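Local coordinates for protein probable 2-hydroxyhepta-2,4-diene-1,7-dioate isomerase (Thermus thermophilus, PDB 2DFU) that probably acts as a metal-dependent isomerase or hydrolase of the fumarylacetoacetate hydrolase family, with 2-hydroxyhepta-2,4-diene-1,7-dioate as its presumed substrate, at residues A45-V51 / T218-V224. Residues are numbered along the deposited sequence; the frame is centred on the assembly and turned at random.
Sequences ATPTKIV and TLEPLDV
V224 packs its CG2 branch against A45 and P47, with A45 CB 3.8 Å from V224 CG2. The branch lies beside its own backbone N (V224 chi1 171° sends CG1 anti to that N), which turns CG2 toward A45 CB and P47 CB. I50 lies alongside V224 and points the same way; its CG1 meets V224 CB. L168 and L170 of strand 168-175 continue this apolar layer. Further along, the V51 and L219 side chains cross at an angle, CG2 of V51 touching CD2 of L219, and both side chains also touch helix 206-214.

I50 and V224 form a parallel beta bridge. V51 N donates to V224 O at 3.0 Å, while the bond from V224 N to K49 O is weak. The bridge joins strands 50-53 and 224-226 in the mixed beta structure of the FAA hydrolase C-terminal domain. Ahead of it, a type II beta turn runs from E220 to D223.

The D223 carboxylate ties this turn to T48 and K49. Its OD1 takes three bonds. T48 N lies 2.8 Å from D223 OD1, nearly in line with the C-O bond. T48 OG1 approaches D223 OD1 at 2.6 Å on the syn side, and K49 N comes from above the carboxylate plane. OD2 has two donors on opposite faces: E220 N and K49 NZ, the latter a salt bridge of 2.9 Å to D223 OD2. K49 is extended until its last bond (chi4 -64°), where NZ bends to reach T218 O as well, 2.8 Å away in the carbonyl plane. An alanine replacing D223 would probably leave the K49 ammonium without its carboxylate mate and the T48 and E220 amides without their acceptor. On the more open side, L222 CD1 lies alongside T46, 3.3 Å from T46 OG1. E220 leads its carboxylate away to a salt bridge with R124.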
loop_
_atom_site.group_PDB
_atom_site.type_symbol
_atom_site.label_atom_id
_atom_site.label_comp_id
_atom_site.label_asym_id
_atom_site.label_seq_id
_atom_site.Cartn_x
_atom_site.Cartn_y
_atom_site.Cartn_z
ATOM N N ALA A 45 -2.409 13.117 6.157
ATOM C CA ALA A 45 -1.364 12.542 5.317
ATOM C C ALA A 45 -1.957 11.994 4.027
ATOM O O ALA A 45 -3.157 11.767 3.943
ATOM C CB ALA A 45 -0.640 11.418 6.069
ATOM N N THR A 46 -1.097 11.793 3.030
ATOM C CA THR A 46 -1.474 11.224 1.727
ATOM C C THR A 46 -0.388 10.176 1.463
ATOM O O THR A 46 0.450 10.341 0.581
ATOM C CB THR A 46 -1.433 12.292 0.603
ATOM O OG1 THR A 46 -0.199 13.015 0.680
ATOM C CG2 THR A 46 -2.586 13.269 0.742
ATOM N N PRO A 47 -0.399 9.080 2.239
ATOM C CA PRO A 47 0.563 7.974 2.158
ATOM C C PRO A 47 0.574 7.110 0.911
ATOM O O PRO A 47 -0.471 6.804 0.350
ATOM C CB PRO A 47 0.233 7.150 3.399
ATOM C CG PRO A 47 -1.254 7.293 3.485
ATOM C CD PRO A 47 -1.456 8.777 3.227
ATOM N N THR A 48 1.773 6.717 0.482
ATOM C CA THR A 48 1.900 5.831 -0.662
ATOM C C THR A 48 1.631 4.443 -0.093
ATOM O O THR A 48 1.276 3.516 -0.815
ATOM C CB THR A 48 3.325 5.853 -1.264
ATOM O OG1 THR A 48 4.265 5.352 -0.302
ATOM C CG2 THR A 48 3.707 7.274 -1.675
ATOM N N LYS A 49 1.803 4.316 1.220
ATOM C CA LYS A 49 1.569 3.053 1.916
ATOM C C LYS A 49 1.527 3.264 3.428
ATOM O O LYS A 49 2.010 4.274 3.933
ATOM C CB LYS A 49 2.661 2.040 1.560
ATOM C CG LYS A 49 4.068 2.481 1.922
ATOM C CD LYS A 49 5.090 1.444 1.467
ATOM C CE LYS A 49 6.510 1.869 1.818
ATOM N NZ LYS A 49 6.883 3.097 1.082
ATOM N N ILE A 50 0.947 2.307 4.142
ATOM C CA ILE A 50 0.829 2.393 5.595
ATOM C C ILE A 50 1.423 1.140 6.221
ATOM O O ILE A 50 0.906 0.037 6.031
ATOM C CB ILE A 50 -0.651 2.540 5.993
ATOM C CG1 ILE A 50 -1.201 3.840 5.394
ATOM C CG2 ILE A 50 -0.806 2.537 7.513
ATOM C CD1 ILE A 50 -2.683 3.812 5.121
ATOM N N VAL A 51 2.524 1.311 6.952
ATOM C CA VAL A 51 3.210 0.192 7.592
ATOM C C VAL A 51 2.825 0.120 9.066
ATOM O O VAL A 51 2.901 1.117 9.786
ATOM C CB VAL A 51 4.743 0.347 7.457
ATOM C CG1 VAL A 51 5.437 -0.902 7.945
ATOM C CG2 VAL A 51 5.110 0.621 6.004
ATOM N N THR A 218 11.830 1.384 1.542
ATOM C CA THR A 218 11.983 2.833 1.566
ATOM C C THR A 218 10.664 3.494 1.951
ATOM O O THR A 218 9.619 3.218 1.356
ATOM C CB THR A 218 12.432 3.381 0.196
ATOM O OG1 THR A 218 13.764 2.933 -0.080
ATOM C CG2 THR A 218 12.423 4.899 0.192
ATOM N N LEU A 219 10.714 4.346 2.968
ATOM C CA LEU A 219 9.529 5.059 3.420
ATOM C C LEU A 219 9.512 6.390 2.695
ATOM O O LEU A 219 10.515 7.107 2.690
ATOM C CB LEU A 219 9.585 5.273 4.933
ATOM C CG LEU A 219 9.254 4.024 5.748
ATOM C CD1 LEU A 219 9.610 4.249 7.211
ATOM C CD2 LEU A 219 7.770 3.699 5.586
ATOM N N GLU A 220 8.381 6.706 2.068
ATOM C CA GLU A 220 8.230 7.945 1.311
ATOM C C GLU A 220 7.655 9.073 2.150
ATOM O O GLU A 220 7.043 8.835 3.192
ATOM C CB GLU A 220 7.303 7.727 0.113
ATOM C CG GLU A 220 7.851 6.821 -0.975
ATOM C CD GLU A 220 9.069 7.414 -1.664
ATOM O OE1 GLU A 220 8.992 8.579 -2.112
ATOM O OE2 GLU A 220 10.100 6.719 -1.757
ATOM N N PRO A 221 7.852 10.325 1.707
ATOM C CA PRO A 221 7.310 11.449 2.468
ATOM C C PRO A 221 5.799 11.258 2.572
ATOM O O PRO A 221 5.148 10.861 1.599
ATOM C CB PRO A 221 7.680 12.654 1.609
ATOM C CG PRO A 221 8.974 12.233 0.993
ATOM C CD PRO A 221 8.679 10.804 0.584
ATOM N N LEU A 222 5.267 11.526 3.763
ATOM C CA LEU A 222 3.849 11.404 4.078
ATOM C C LEU A 222 3.325 9.968 4.245
ATOM O O LEU A 222 2.120 9.757 4.386
ATOM C CB LEU A 222 3.008 12.191 3.062
ATOM C CG LEU A 222 3.418 13.675 2.983
ATOM C CD1 LEU A 222 2.490 14.432 2.038
ATOM C CD2 LEU A 222 3.375 14.302 4.367
ATOM N N ASP A 223 4.221 8.980 4.234
ATOM C CA ASP A 223 3.792 7.602 4.485
ATOM C C ASP A 223 3.421 7.586 5.966
ATOM O O ASP A 223 3.915 8.405 6.741
ATOM C CB ASP A 223 4.924 6.596 4.257
ATOM C CG ASP A 223 5.013 6.127 2.820
ATOM O OD1 ASP A 223 4.087 6.413 2.035
ATOM O OD2 ASP A 223 6.007 5.454 2.482
ATOM N N VAL A 224 2.563 6.653 6.358
ATOM C CA VAL A 224 2.133 6.551 7.744
ATOM C C VAL A 224 2.639 5.246 8.362
ATOM O O VAL A 224 2.651 4.198 7.711
ATOM C CB VAL A 224 0.576 6.612 7.839
ATOM C CG1 VAL A 224 0.113 6.300 9.244
ATOM C CG2 VAL A 224 0.087 7.995 7.426
#